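Local coordinates for nitrogenase molybdenum-iron protein beta chain (Clostridium pasteurianum, PDB 4WES) that forms, together with the alpha chain, the molybdenum-iron component of nitrogenase, which reduces dinitrogen to ammonium, and holds an [8Fe-7S] cluster shared between the two chains, at residues Met348-Ala356 with Gly365-Asp373; Leu310-Pro321 with Leu334-Thr345. All coordinates share one frame; numbering follows the deposited sequence. Where two conformers were deposited one is given.

Contact 1 (Met348-Ala356 with Gly365-Asp373)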
loop_
_atom_site.group_PDB
_atom_site.type_symbol
_atom_site.label_atom_id
_atom_site.label_comp_id
_atom_site.label_asym_id
_atom_site.label_seq_id
_atom_site.Cartn_x
_atom_site.Cartn_y
_atom_site.Cartn_z
ATOM N N MET B 348 -31.290 -4.189 13.828
ATOM C CA MET B 348 -31.898 -3.198 12.941
ATOM C C MET B 348 -31.155 -1.872 12.881
ATOM O O MET B 348 -31.307 -1.123 11.931
ATOM C CB MET B 348 -33.342 -2.915 13.361
ATOM C CG MET B 348 -34.193 -4.170 13.411
ATOM S SD MET B 348 -34.408 -4.897 11.778
ATOM C CE MET B 348 -33.030 -6.022 11.598
ATOM N N LYS B 349 -30.347 -1.584 13.905
ATOM C CA LYS B 349 -29.695 -0.272 13.942
ATOM C C LYS B 349 -28.868 0.003 12.704
ATOM O O LYS B 349 -28.920 1.085 12.136
ATOM C CB LYS B 349 -28.857 -0.102 15.199
ATOM C CG LYS B 349 -28.365 1.310 15.371
ATOM C CD LYS B 349 -27.731 1.557 16.721
ATOM C CE LYS B 349 -27.441 3.046 16.905
ATOM N NZ LYS B 349 -26.792 3.656 15.705
ATOM N N PHE B 350 -28.099 -1.001 12.282
ATOM C CA PHE B 350 -27.233 -0.867 11.093
ATOM C C PHE B 350 -28.044 -0.446 9.889
ATOM O O PHE B 350 -27.681 0.489 9.152
ATOM C CB PHE B 350 -26.545 -2.208 10.864
ATOM C CG PHE B 350 -25.650 -2.272 9.664
ATOM C CD1 PHE B 350 -26.111 -2.704 8.428
ATOM C CD2 PHE B 350 -24.293 -2.054 9.787
ATOM C CE1 PHE B 350 -25.243 -2.873 7.357
ATOM C CE2 PHE B 350 -23.451 -2.217 8.739
ATOM C CZ PHE B 350 -23.908 -2.628 7.513
ATOM N N GLN B 351 -29.148 -1.147 9.647
ATOM C CA GLN B 351 -29.994 -0.826 8.516
ATOM C C GLN B 351 -30.516 0.607 8.583
ATOM O O GLN B 351 -30.464 1.353 7.608
ATOM C CB GLN B 351 -31.188 -1.774 8.510
ATOM C CG GLN B 351 -32.037 -1.675 7.276
ATOM C CD GLN B 351 -31.510 -2.557 6.167
ATOM O OE1 GLN B 351 -31.210 -3.734 6.387
ATOM N NE2 GLN B 351 -31.371 -1.997 4.985
ATOM N N LYS B 352 -31.031 0.968 9.745
ATOM C CA LYS B 352 -31.584 2.307 9.909
ATOM C C LYS B 352 -30.531 3.388 9.709
ATOM O O LYS B 352 -30.783 4.378 9.014
ATOM C CB LYS B 352 -32.209 2.447 11.291
ATOM C CG LYS B 352 -33.517 1.701 11.437
ATOM C CD LYS B 352 -34.047 1.815 12.857
ATOM C CE LYS B 352 -35.154 0.821 13.156
ATOM N NZ LYS B 352 -35.362 0.764 14.628
ATOM N N GLU B 353 -29.354 3.216 10.314
ATOM C CA GLU B 353 -28.332 4.244 10.228
ATOM C C GLU B 353 -27.778 4.390 8.817
ATOM O O GLU B 353 -27.556 5.504 8.350
ATOM C CB GLU B 353 -27.218 3.983 11.225
ATOM C CG GLU B 353 -27.673 4.011 12.656
ATOM C CD GLU B 353 -28.042 5.378 13.094
ATOM O OE1 GLU B 353 -27.204 6.300 12.964
ATOM O OE2 GLU B 353 -29.173 5.525 13.596
ATOM N N ILE B 354 -27.508 3.283 8.146
ATOM C CA ILE B 354 -26.971 3.296 6.784
ATOM C C ILE B 354 -28.007 3.890 5.828
ATOM O O ILE B 354 -27.724 4.759 5.001
ATOM C CB ILE B 354 -26.586 1.870 6.268
ATOM C CG1 ILE B 354 -25.459 1.187 7.062
ATOM C CG2 ILE B 354 -26.180 1.939 4.804
ATOM C CD1 ILE B 354 -24.134 1.935 7.100
ATOM N N ASP B 355 -29.238 3.400 5.932
ATOM C CA ASP B 355 -30.282 3.929 5.073
ATOM C C ASP B 355 -30.416 5.439 5.246
ATOM O O ASP B 355 -30.595 6.182 4.268
ATOM C CB ASP B 355 -31.628 3.260 5.344
ATOM C CG ASP B 355 -31.750 1.845 4.779
ATOM O OD1 ASP B 355 -30.915 1.413 3.974
ATOM O OD2 ASP B 355 -32.770 1.177 5.128
ATOM N N ALA B 356 -30.362 5.887 6.501
ATOM C CA ALA B 356 -30.543 7.310 6.764
ATOM C C ALA B 356 -29.420 8.163 6.177
ATOM O O ALA B 356 -29.692 9.241 5.618
ATOM C CB ALA B 356 -30.661 7.567 8.263
ATOM N N GLY B 365 -30.221 3.492 -4.972
ATOM C CA GLY B 365 -29.752 2.304 -5.689
ATOM C C GLY B 365 -28.681 1.488 -4.980
ATOM O O GLY B 365 -28.094 0.557 -5.565
ATOM N N SER B 366 -28.400 1.810 -3.715
ATOM C CA SER B 366 -27.475 0.982 -2.937
ATOM C C SER B 366 -28.207 -0.183 -2.299
ATOM O O SER B 366 -29.424 -0.144 -2.115
ATOM C CB SER B 366 -26.791 1.836 -1.880
ATOM O OG SER B 366 -25.978 2.829 -2.490
ATOM N N LYS B 367 -27.463 -1.219 -1.977
ATOM C CA LYS B 367 -27.995 -2.394 -1.311
ATOM C C LYS B 367 -27.351 -2.485 0.049
ATOM O O LYS B 367 -26.140 -2.565 0.150
ATOM C CB LYS B 367 -27.761 -3.688 -2.095
ATOM C CG LYS B 367 -28.379 -3.701 -3.482
ATOM C CD LYS B 367 -28.213 -5.048 -4.185
ATOM C CE LYS B 367 -28.929 -5.093 -5.516
ATOM N NZ LYS B 367 -28.795 -6.441 -6.147
ATOM N N VAL B 368 -28.174 -2.507 1.081
ATOM C CA VAL B 368 -27.754 -2.591 2.463
ATOM C C VAL B 368 -28.356 -3.854 3.049
ATOM O O VAL B 368 -29.579 -4.060 2.905
ATOM C CB VAL B 368 -28.265 -1.365 3.223
ATOM C CG1 VAL B 368 -27.885 -1.429 4.675
ATOM C CG2 VAL B 368 -27.754 -0.077 2.590
ATOM N N LYS B 369 -27.570 -4.724 3.652
ATOM C CA LYS B 369 -28.118 -5.950 4.172
ATOM C C LYS B 369 -27.501 -6.315 5.514
ATOM O O LYS B 369 -26.276 -6.369 5.685
ATOM C CB LYS B 369 -27.934 -7.110 3.195
ATOM C CG LYS B 369 -28.643 -8.382 3.628
ATOM C CD LYS B 369 -28.583 -9.468 2.560
ATOM C CE LYS B 369 -29.198 -10.741 3.042
ATOM N NZ LYS B 369 -29.138 -11.816 2.006
ATOM N N VAL B 370 -28.377 -6.589 6.464
ATOM C CA VAL B 370 -28.035 -7.153 7.757
ATOM C C VAL B 370 -28.137 -8.685 7.642
ATOM O O VAL B 370 -29.086 -9.214 7.036
ATOM C CB VAL B 370 -28.983 -6.610 8.821
ATOM C CG1 VAL B 370 -28.860 -7.338 10.140
ATOM C CG2 VAL B 370 -28.746 -5.123 9.005
ATOM N N GLU B 371 -27.187 -9.394 8.224
ATOM C CA GLU B 371 -27.105 -10.831 8.054
ATOM C C GLU B 371 -26.962 -11.208 6.573
ATOM O O GLU B 371 -27.490 -12.215 6.113
ATOM C CB GLU B 371 -28.211 -11.588 8.766
ATOM C CG GLU B 371 -28.200 -11.393 10.269
ATOM C CD GLU B 371 -29.249 -12.220 10.939
ATOM O OE1 GLU B 371 -28.981 -13.380 11.314
ATOM O OE2 GLU B 371 -30.368 -11.727 11.048
ATOM N N GLY B 372 -26.197 -10.410 5.847
ATOM C CA GLY B 372 -25.725 -10.803 4.515
ATOM C C GLY B 372 -24.327 -11.403 4.644
ATOM O O GLY B 372 -23.707 -11.361 5.702
ATOM N N ASP B 373 -23.855 -11.974 3.530
ATOM C CA ASP B 373 -22.553 -12.624 3.555
ATOM C C ASP B 373 -21.726 -12.268 2.315
ATOM O O ASP B 373 -22.163 -11.492 1.455
ATOM C CB ASP B 373 -22.716 -14.137 3.799
ATOM C CG ASP B 373 -23.606 -14.824 2.782
ATOM O OD1 ASP B 373 -23.519 -14.494 1.581
ATOM O OD2 ASP B 373 -24.348 -15.739 3.190
HETATM O O HOH W 1 -31.194 -6.259 5.746
#
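V368 and V370 project from strand 367-370 against helix 348-356, and F350, Q351 and I354 close round their methyl groups. The helix runs nearly antiparallel to the strand, at 164°, with the axes 8.0 Å apart at their closest. On the inner side F350 slides past V370, and its CD1 lies 3.6 Å from V370 CG2; the ring is met obliquely. In the conformer given, I354 lays CG1 over the centre of one face of that ring, while its other branch, CG2, meets V368 CG2. On the more polar flank Q351 starts anti to its backbone N (chi1 -172°), then bends at chi2 (86°), which carries the amide across the V368 side chain to the strand backbone. There NE2 makes weak hydrogen bonds to V368 O, at 3.4 Å, and to D355 OD2. The amide oxygen OE1 accepts a hydrogen bond from a water at 2.6 Å, and this water in turn accepts from V370 N. The contact completes the beta-alpha-beta unit formed by strand 337-343, helix 348-360 and strand 367-370, a right-handed crossover. V368 O and V370 N point to the side away from strand 337-343, and the helix meets them there with polar groups: a weak bond from Q351 for the carbonyl, a firmer one to the water for the amide.

Contact 2 (Leu310-Pro321 with Leu334-Thr345); sequences LQGKKVALLGDP and LGAIPKYVVTGT
L317 CD1 rests 4.1 Å from P338 CB, the two side chains pointing the same way, and also touches V341 CG2, where strands 314-318 and 337-343 run side by side in parallel and their buried faces pack closely. On the other face L318 CD2 lies alongside V342 CG1. Among the backbone bonds, V315 N reaches I337 O at 2.8 Å. The register slips by one residue at a beta bulge, where V315 O accepts from both K339 N (2.8 Å) and Y340 N (3.3 Å). K314 and K339 both form salt bridges to E384, whose carboxylate probably offsets the like charges. This pairing joins neighbouring strands of a parallel Rossmann-like sheet, with helix 321-333 as the beta-alpha-beta crossover between them. L317, P338 and V341 pack beneath that helix, whereas L318 and V342 meet helix 374-383. At the C-terminal end T343 OG1 donates to G319 O at 2.7 Å and accepts from T345 N in an ST turn, while P321 CG packs on T345 CB at 3.6 Å. The opposite end reaches solvent at G312. Here a type II turn faces the Schellman motif that closes at G335, and G312 N makes a nearly straight bond (171°) to G335 O. Q311, bent at chi2 (-44°), folds back to place NE2 3.0 Å from L334 O, with a less straight N-H...O angle of 137°.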
loop_
_atom_site.group_PDB
_atom_site.type_symbol
_atom_site.label_atom_id
_atom_site.label_comp_id
_atom_site.label_asym_id
_atom_site.label_seq_id
_atom_site.Cartn_x
_atom_site.Cartn_y
_atom_site.Cartn_z
ATOM N N LEU B 310 -11.732 10.220 -5.838
ATOM C CA LEU B 310 -12.736 9.740 -4.902
ATOM C C LEU B 310 -14.163 9.985 -5.357
ATOM O O LEU B 310 -15.062 9.212 -5.036
ATOM C CB LEU B 310 -12.499 10.375 -3.520
ATOM C CG LEU B 310 -11.166 10.015 -2.877
ATOM C CD1 LEU B 310 -10.815 10.953 -1.750
ATOM C CD2 LEU B 310 -11.214 8.591 -2.362
ATOM N N GLN B 311 -14.397 11.086 -6.057
ATOM C CA GLN B 311 -15.771 11.505 -6.337
ATOM C C GLN B 311 -16.487 10.436 -7.160
ATOM O O GLN B 311 -16.018 10.070 -8.252
ATOM C CB GLN B 311 -15.847 12.853 -7.069
ATOM C CG GLN B 311 -15.180 14.008 -6.350
ATOM C CD GLN B 311 -15.497 14.032 -4.883
ATOM O OE1 GLN B 311 -16.643 14.296 -4.488
ATOM N NE2 GLN B 311 -14.483 13.727 -4.071
ATOM N N GLY B 312 -17.648 10.011 -6.672
ATOM C CA GLY B 312 -18.478 9.087 -7.412
ATOM C C GLY B 312 -18.021 7.652 -7.424
ATOM O O GLY B 312 -18.657 6.806 -8.075
ATOM N N LYS B 313 -16.949 7.323 -6.701
ATOM C CA LYS B 313 -16.476 5.942 -6.676
ATOM C C LYS B 313 -17.484 5.066 -5.961
ATOM O O LYS B 313 -17.917 5.412 -4.855
ATOM C CB LYS B 313 -15.104 5.853 -5.972
ATOM C CG LYS B 313 -13.933 6.443 -6.762
ATOM C CD LYS B 313 -13.396 5.433 -7.783
ATOM C CE LYS B 313 -12.202 5.924 -8.560
ATOM N NZ LYS B 313 -12.561 7.041 -9.401
ATOM N N LYS B 314 -17.780 3.901 -6.547
ATOM C CA LYS B 314 -18.699 2.952 -5.928
ATOM C C LYS B 314 -17.927 1.989 -5.052
ATOM O O LYS B 314 -16.971 1.373 -5.491
ATOM C CB LYS B 314 -19.451 2.171 -7.000
ATOM C CG LYS B 314 -20.420 3.001 -7.809
ATOM C CD LYS B 314 -21.025 2.192 -8.967
ATOM C CE LYS B 314 -21.757 3.059 -9.972
ATOM N NZ LYS B 314 -22.135 2.223 -11.162
ATOM N N VAL B 315 -18.372 1.857 -3.803
ATOM C CA VAL B 315 -17.648 1.076 -2.806
ATOM C C VAL B 315 -18.522 -0.067 -2.285
ATOM O O VAL B 315 -19.687 0.133 -1.934
ATOM C CB VAL B 315 -17.189 1.960 -1.627
ATOM C CG1 VAL B 315 -16.277 1.181 -0.692
ATOM C CG2 VAL B 315 -16.516 3.222 -2.110
ATOM N N ALA B 316 -17.938 -1.255 -2.207
ATOM C CA ALA B 316 -18.543 -2.386 -1.480
ATOM C C ALA B 316 -17.835 -2.525 -0.154
ATOM O O ALA B 316 -16.604 -2.523 -0.109
ATOM C CB ALA B 316 -18.391 -3.670 -2.279
ATOM N N LEU B 317 -18.611 -2.634 0.930
ATOM C CA LEU B 317 -18.088 -2.720 2.289
ATOM C C LEU B 317 -18.742 -3.863 3.027
ATOM O O LEU B 317 -19.966 -3.994 2.984
ATOM C CB LEU B 317 -18.377 -1.426 3.124
ATOM C CG LEU B 317 -17.983 -0.096 2.602
ATOM C CD1 LEU B 317 -19.096 0.518 1.811
ATOM C CD2 LEU B 317 -17.620 0.738 3.805
ATOM N N LEU B 318 -17.939 -4.680 3.704
ATOM C CA LEU B 318 -18.461 -5.711 4.581
ATOM C C LEU B 318 -17.703 -5.672 5.875
ATOM O O LEU B 318 -16.474 -5.596 5.874
ATOM C CB LEU B 318 -18.285 -7.160 4.048
ATOM C CG LEU B 318 -18.943 -7.483 2.730
ATOM C CD1 LEU B 318 -17.976 -7.244 1.586
ATOM C CD2 LEU B 318 -19.475 -8.929 2.771
ATOM N N GLY B 319 -18.408 -5.825 6.995
ATOM C CA GLY B 319 -17.747 -5.942 8.290
ATOM C C GLY B 319 -18.681 -5.810 9.448
ATOM O O GLY B 319 -19.868 -6.144 9.353
ATOM N N ASP B 320 -18.135 -5.367 10.564
ATOM C CA ASP B 320 -18.859 -5.321 11.809
ATOM C C ASP B 320 -19.641 -4.004 11.896
ATOM O O ASP B 320 -19.264 -2.983 11.312
ATOM C CB ASP B 320 -17.866 -5.487 12.962
ATOM C CG ASP B 320 -17.206 -6.821 12.968
ATOM O OD1 ASP B 320 -17.780 -7.790 12.413
ATOM O OD2 ASP B 320 -16.108 -6.951 13.568
ATOM N N PRO B 321 -20.774 -3.991 12.631
ATOM C CA PRO B 321 -21.714 -2.893 12.412
ATOM C C PRO B 321 -21.192 -1.536 12.827
ATOM O O PRO B 321 -21.391 -0.545 12.108
ATOM C CB PRO B 321 -22.957 -3.284 13.227
ATOM C CG PRO B 321 -22.811 -4.687 13.580
ATOM C CD PRO B 321 -21.371 -5.100 13.385
ATOM N N LEU B 334 -16.156 11.575 1.755
ATOM C CA LEU B 334 -15.112 11.632 0.735
ATOM C C LEU B 334 -15.648 11.956 -0.659
ATOM O O LEU B 334 -14.861 12.195 -1.577
ATOM C CB LEU B 334 -14.344 10.304 0.688
ATOM C CG LEU B 334 -13.481 10.057 1.942
ATOM C CD1 LEU B 334 -13.047 8.608 2.028
ATOM C CD2 LEU B 334 -12.284 10.979 1.980
ATOM N N GLY B 335 -16.976 11.922 -0.832
ATOM C CA GLY B 335 -17.618 12.114 -2.095
ATOM C C GLY B 335 -17.874 10.836 -2.849
ATOM O O GLY B 335 -18.265 10.856 -4.036
ATOM N N ALA B 336 -17.615 9.694 -2.202
ATOM C CA ALA B 336 -17.792 8.368 -2.813
ATOM C C ALA B 336 -19.169 7.801 -2.392
ATOM O O ALA B 336 -19.919 8.401 -1.619
ATOM C CB ALA B 336 -16.636 7.457 -2.428
ATOM N N ILE B 337 -19.462 6.597 -2.874
ATOM C CA ILE B 337 -20.772 5.999 -2.746
ATOM C C ILE B 337 -20.683 4.648 -2.053
ATOM O O ILE B 337 -20.093 3.722 -2.605
ATOM C CB ILE B 337 -21.421 5.800 -4.146
ATOM C CG1 ILE B 337 -21.609 7.137 -4.847
ATOM C CG2 ILE B 337 -22.745 5.061 -4.043
ATOM C CD1 ILE B 337 -21.884 7.027 -6.330
ATOM N N PRO B 338 -21.320 4.491 -0.884
ATOM C CA PRO B 338 -21.486 3.149 -0.322
ATOM C C PRO B 338 -22.545 2.439 -1.132
ATOM O O PRO B 338 -23.742 2.725 -0.993
ATOM C CB PRO B 338 -21.922 3.415 1.136
ATOM C CG PRO B 338 -21.691 4.883 1.381
ATOM C CD PRO B 338 -21.872 5.517 0.014
ATOM N N LYS B 339 -22.093 1.571 -2.030
ATOM C CA LYS B 339 -22.945 0.918 -3.014
ATOM C C LYS B 339 -23.543 -0.362 -2.456
ATOM O O LYS B 339 -24.740 -0.602 -2.606
ATOM C CB LYS B 339 -22.135 0.670 -4.276
ATOM C CG LYS B 339 -22.863 -0.085 -5.355
ATOM C CD LYS B 339 -24.074 0.645 -5.831
ATOM C CE LYS B 339 -24.602 -0.045 -7.081
ATOM N NZ LYS B 339 -25.732 0.748 -7.603
ATOM N N TYR B 340 -22.693 -1.193 -1.866
ATOM C CA TYR B 340 -23.105 -2.470 -1.243
ATOM C C TYR B 340 -22.545 -2.422 0.156
ATOM O O TYR B 340 -21.354 -2.236 0.330
ATOM C CB TYR B 340 -22.565 -3.685 -1.986
ATOM C CG TYR B 340 -22.944 -3.744 -3.447
ATOM C CD1 TYR B 340 -24.238 -3.457 -3.884
ATOM C CD2 TYR B 340 -22.013 -4.060 -4.425
ATOM C CE1 TYR B 340 -24.565 -3.477 -5.221
ATOM C CE2 TYR B 340 -22.346 -4.105 -5.768
ATOM C CZ TYR B 340 -23.633 -3.818 -6.147
ATOM O OH TYR B 340 -23.992 -3.817 -7.480
ATOM N N VAL B 341 -23.404 -2.592 1.160
ATOM C CA VAL B 341 -23.023 -2.373 2.565
ATOM C C VAL B 341 -23.621 -3.517 3.381
ATOM O O VAL B 341 -24.844 -3.600 3.512
ATOM C CB VAL B 341 -23.495 -1.014 3.086
ATOM C CG1 VAL B 341 -22.812 -0.725 4.409
ATOM C CG2 VAL B 341 -23.221 0.114 2.108
ATOM N N VAL B 342 -22.758 -4.373 3.935
ATOM C CA VAL B 342 -23.201 -5.599 4.581
ATOM C C VAL B 342 -22.535 -5.836 5.909
ATOM O O VAL B 342 -21.323 -5.632 6.054
ATOM C CB VAL B 342 -22.960 -6.805 3.641
ATOM C CG1 VAL B 342 -23.202 -8.137 4.332
ATOM C CG2 VAL B 342 -23.852 -6.679 2.423
ATOM N N THR B 343 -23.323 -6.304 6.879
ATOM C CA THR B 343 -22.763 -6.900 8.080
ATOM C C THR B 343 -23.380 -8.272 8.296
ATOM O O THR B 343 -24.567 -8.462 7.981
ATOM C CB THR B 343 -22.986 -6.015 9.324
ATOM O OG1 THR B 343 -22.339 -6.634 10.455
ATOM C CG2 THR B 343 -24.414 -5.797 9.666
ATOM N N GLY B 344 -22.613 -9.181 8.871
ATOM C CA GLY B 344 -23.165 -10.443 9.324
ATOM C C GLY B 344 -23.812 -10.392 10.687
ATOM O O GLY B 344 -24.491 -11.330 11.087
ATOM N N THR B 345 -23.587 -9.312 11.430
ATOM C CA THR B 345 -24.108 -9.207 12.794
ATOM C C THR B 345 -25.570 -8.751 12.725
ATOM O O THR B 345 -25.884 -7.764 12.083
ATOM C CB THR B 345 -23.276 -8.216 13.592
ATOM O OG1 THR B 345 -21.943 -8.739 13.757
ATOM C CG2 THR B 345 -23.842 -8.000 14.965
HETATM O O HOH W 2 -20.223 -8.757 11.647
#

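Overall arrangement
Contacts 1 and 2 are consecutive beta-alpha-beta steps that share strand 337-343: contact 2 sets it beside strand 314-318, and contact 1 packs the following helix on strand 367-370, its other neighbour in the sheet. Their centres are 10 Å apart, and they meet directly where K367 N lies 2.9 Å from K339 O and S366 OG 2.7 Å from P338 O, both probable hydrogen bonds. Contact 1 lies away from the annotated sites. Contact 2 comes nearer at its C-terminal end, where the side chain of T345 is about 10 Å from that of the cluster ligand C23 and about 13 Å from the Fe(8)-S(7) cluster; at its other end the L310 side chain is about 13 Å from a bound iron(II) ion.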